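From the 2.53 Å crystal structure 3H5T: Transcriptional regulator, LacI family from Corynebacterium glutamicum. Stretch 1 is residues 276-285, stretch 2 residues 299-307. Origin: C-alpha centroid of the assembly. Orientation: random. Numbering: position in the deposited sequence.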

# COMPACT_ATOMS: atom_id res chain seq x y z
N VAL A 276 1.14 8.65 6.58
CA VAL A 276 0.33 8.09 5.50
C VAL A 276 -0.69 9.12 4.98
O VAL A 276 -1.26 9.86 5.77
CB VAL A 276 -0.38 6.80 6.01
CG1 VAL A 276 -1.90 6.95 5.97
CG2 VAL A 276 0.07 5.61 5.21
N ASP A 277 -0.90 9.18 3.66
CA ASP A 277 -1.84 10.14 3.07
C ASP A 277 -3.18 10.21 3.78
O ASP A 277 -3.74 11.30 3.96
CB ASP A 277 -2.12 9.82 1.59
CG ASP A 277 -0.99 10.23 0.67
OD1 ASP A 277 -0.03 10.90 1.12
OD2 ASP A 277 -1.07 9.89 -0.53
N ALA A 278 -3.71 9.05 4.18
CA ALA A 278 -4.99 8.99 4.86
C ALA A 278 -5.03 9.98 6.02
O ALA A 278 -6.01 10.70 6.20
CB ALA A 278 -5.26 7.59 5.37
N LEU A 279 -3.95 10.00 6.80
CA LEU A 279 -3.85 10.89 7.95
C LEU A 279 -3.88 12.35 7.52
O LEU A 279 -4.47 13.19 8.20
CB LEU A 279 -2.57 10.60 8.73
CG LEU A 279 -2.53 9.35 9.60
CD1 LEU A 279 -1.12 9.17 10.13
CD2 LEU A 279 -3.52 9.45 10.75
N ALA A 280 -3.23 12.65 6.40
CA ALA A 280 -3.21 14.01 5.89
C ALA A 280 -4.64 14.44 5.56
O ALA A 280 -5.02 15.58 5.80
CB ALA A 280 -2.32 14.12 4.65
N PHE A 281 -5.44 13.53 5.00
CA PHE A 281 -6.82 13.87 4.66
C PHE A 281 -7.69 14.07 5.89
O PHE A 281 -8.69 14.79 5.83
CB PHE A 281 -7.42 12.82 3.73
CG PHE A 281 -7.01 12.99 2.30
CD1 PHE A 281 -7.65 13.92 1.50
CD2 PHE A 281 -5.91 12.31 1.79
CE1 PHE A 281 -7.20 14.18 0.21
CE2 PHE A 281 -5.45 12.56 0.50
CZ PHE A 281 -6.09 13.49 -0.29
N GLY A 282 -7.31 13.43 6.99
CA GLY A 282 -8.06 13.59 8.22
C GLY A 282 -7.74 14.97 8.76
O GLY A 282 -8.55 15.57 9.46
N VAL A 283 -6.56 15.47 8.43
CA VAL A 283 -6.11 16.79 8.85
C VAL A 283 -6.79 17.86 8.01
O VAL A 283 -7.04 18.97 8.49
CB VAL A 283 -4.58 16.95 8.69
CG1 VAL A 283 -4.18 18.38 8.99
CG2 VAL A 283 -3.84 16.00 9.60
N LEU A 284 -7.08 17.53 6.75
CA LEU A 284 -7.74 18.48 5.85
C LEU A 284 -9.23 18.53 6.17
O LEU A 284 -9.83 19.61 6.19
CB LEU A 284 -7.52 18.06 4.39
CG LEU A 284 -6.07 18.15 3.91
CD1 LEU A 284 -5.91 17.49 2.54
CD2 LEU A 284 -5.66 19.61 3.86
N GLU A 285 -9.81 17.37 6.45
CA GLU A 285 -11.22 17.31 6.78
C GLU A 285 -11.42 18.00 8.13
O GLU A 285 -12.50 18.52 8.40
CB GLU A 285 -11.69 15.85 6.87
CG GLU A 285 -13.20 15.70 6.94
CD GLU A 285 -13.65 14.25 6.95
OE1 GLU A 285 -13.13 13.45 6.13
OE2 GLU A 285 -14.52 13.90 7.78
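Stretch 2 299-307: SLTGFDGTH

How do the two backbones run past each other? Residues 277-285 of stretch 1 form a helix that continues later in the chain, with V276 at the N-cap position just before it. Stretch 2 begins as an extended strand at S299, L300 and T301, and the chain turns a corner at F303. The N-to-C directions of helix and strand make an angle of 154°, so the two run roughly antiparallel, and their axes approach to 7.2 Å. Because of this direction, L300, early in the strand, reaches A280, V283 and L284 farther along the helix, while the corner at F303 meets the helix start. There the backbones are nearest in register: the CA of D277 is 4.5 Å from the CA of G302, and the CA of V276 is 4.6 Å from the CA of F303.

What ties the backbones together at the helix start? The first turn of a helix leaves amide groups without partners inside the helix, and two of them find acceptors here. The N of D277 donates to the O of F303 at 2.9 Å, and the CA of V276 approaches that same O at 3.4 Å in a CA-H...O contact. The next amide is served through a water, which accepts from the N of A278 at 3.0 Å and donates to the OD2 of D304 at 2.9 Å. That bridge links the helix to a side chain beyond the corner, where the CG2 of V276 also lies 3.5 Å from the OD2 of D304.

How does one aspartate hold so much of the turn? The CA-to-CB bond of D277 points sideways, but its m rotamer brings the carboxylate close to stretch 2. OD2 accepts two backbone hydrogen bonds, from the N of G305 at 2.8 Å and from the N of T306 at 3.1 Å, so successive amides converge on one oxygen. The OD1 of D277 lies 2.7 Å from the N of F303. G302 leaves the room for this, since an ideal CB on G302 would point toward the helix and lie 2.4 Å from the OD1 of D277, a clash. At G305 the backbone angles, phi 85° and psi 37°, themselves call for glycine, because a CB would be jammed against the carbonyl O of D304.

Where do apolar side chains take over? Farther along the helix, L300 points toward stretch 1 and meets three residues with its two methyl groups. Its CD1 is 3.5 Å from the CB of A280, while its CD2 lies 3.6 Å from the CG1 of V283 and 3.5 Å from the CD2 of L284. The CB of A280 also lies 4.3 Å from the CA of G302. T301, next along the strand, points away, as expected from the alternation of an extended chain. The contact is thus polar around D277 and apolar around L300, burying 455 Å² in all, both sides summed.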

# COMPACT_ATOMS: atom_id res chain seq x y z
N SER A 299 0.70 23.76 7.36
CA SER A 299 1.41 23.07 6.29
C SER A 299 1.41 21.58 6.64
O SER A 299 1.76 21.21 7.77
CB SER A 299 2.85 23.57 6.17
OG SER A 299 2.88 24.90 5.69
N LEU A 300 1.02 20.73 5.70
CA LEU A 300 1.00 19.30 5.97
C LEU A 300 1.60 18.47 4.84
O LEU A 300 1.56 18.87 3.68
CB LEU A 300 -0.44 18.83 6.26
CG LEU A 300 -1.43 18.64 5.12
CD1 LEU A 300 -1.05 17.41 4.36
CD2 LEU A 300 -2.84 18.47 5.66
N THR A 301 2.18 17.33 5.20
CA THR A 301 2.80 16.44 4.24
C THR A 301 2.17 15.06 4.37
O THR A 301 1.66 14.69 5.42
CB THR A 301 4.32 16.33 4.48
OG1 THR A 301 4.90 17.64 4.47
CG2 THR A 301 4.97 15.52 3.38
N GLY A 302 2.20 14.29 3.28
CA GLY A 302 1.64 12.96 3.30
C GLY A 302 2.66 11.94 2.84
O GLY A 302 3.83 12.27 2.67
N PHE A 303 2.22 10.69 2.65
CA PHE A 303 3.08 9.62 2.19
C PHE A 303 2.20 8.52 1.58
O PHE A 303 1.30 8.02 2.24
CB PHE A 303 3.90 9.04 3.35
CG PHE A 303 5.02 8.12 2.92
CD1 PHE A 303 6.35 8.48 3.11
CD2 PHE A 303 4.75 6.89 2.31
CE1 PHE A 303 7.40 7.64 2.70
CE2 PHE A 303 5.78 6.04 1.90
CZ PHE A 303 7.11 6.41 2.09
N ASP A 304 2.49 8.19 0.32
CA ASP A 304 1.79 7.17 -0.48
C ASP A 304 1.59 7.62 -1.92
O ASP A 304 2.02 6.94 -2.86
CB ASP A 304 0.43 6.80 0.11
CG ASP A 304 0.50 5.60 1.03
OD1 ASP A 304 1.57 4.96 1.06
OD2 ASP A 304 -0.50 5.31 1.72
N GLY A 305 0.94 8.77 -2.08
CA GLY A 305 0.68 9.28 -3.41
C GLY A 305 -0.58 8.70 -4.04
O GLY A 305 -0.61 8.46 -5.25
N THR A 306 -1.61 8.48 -3.23
CA THR A 306 -2.86 7.93 -3.75
C THR A 306 -3.47 8.91 -4.73
O THR A 306 -3.13 10.09 -4.74
CB THR A 306 -3.89 7.65 -2.60
OG1 THR A 306 -4.29 8.88 -1.98
CG2 THR A 306 -3.28 6.72 -1.55
N HIS A 307 -4.37 8.41 -5.57
CA HIS A 307 -5.05 9.21 -6.59
C HIS A 307 -5.67 10.47 -5.99
O HIS A 307 -5.59 11.55 -6.59
CB HIS A 307 -6.11 8.35 -7.27
CG HIS A 307 -6.84 9.04 -8.37
ND1 HIS A 307 -7.84 9.97 -8.15
CD2 HIS A 307 -6.71 8.95 -9.72
CE1 HIS A 307 -8.29 10.42 -9.30
NE2 HIS A 307 -7.62 9.82 -10.27
O HOH W 1 -2.90 6.49 2.84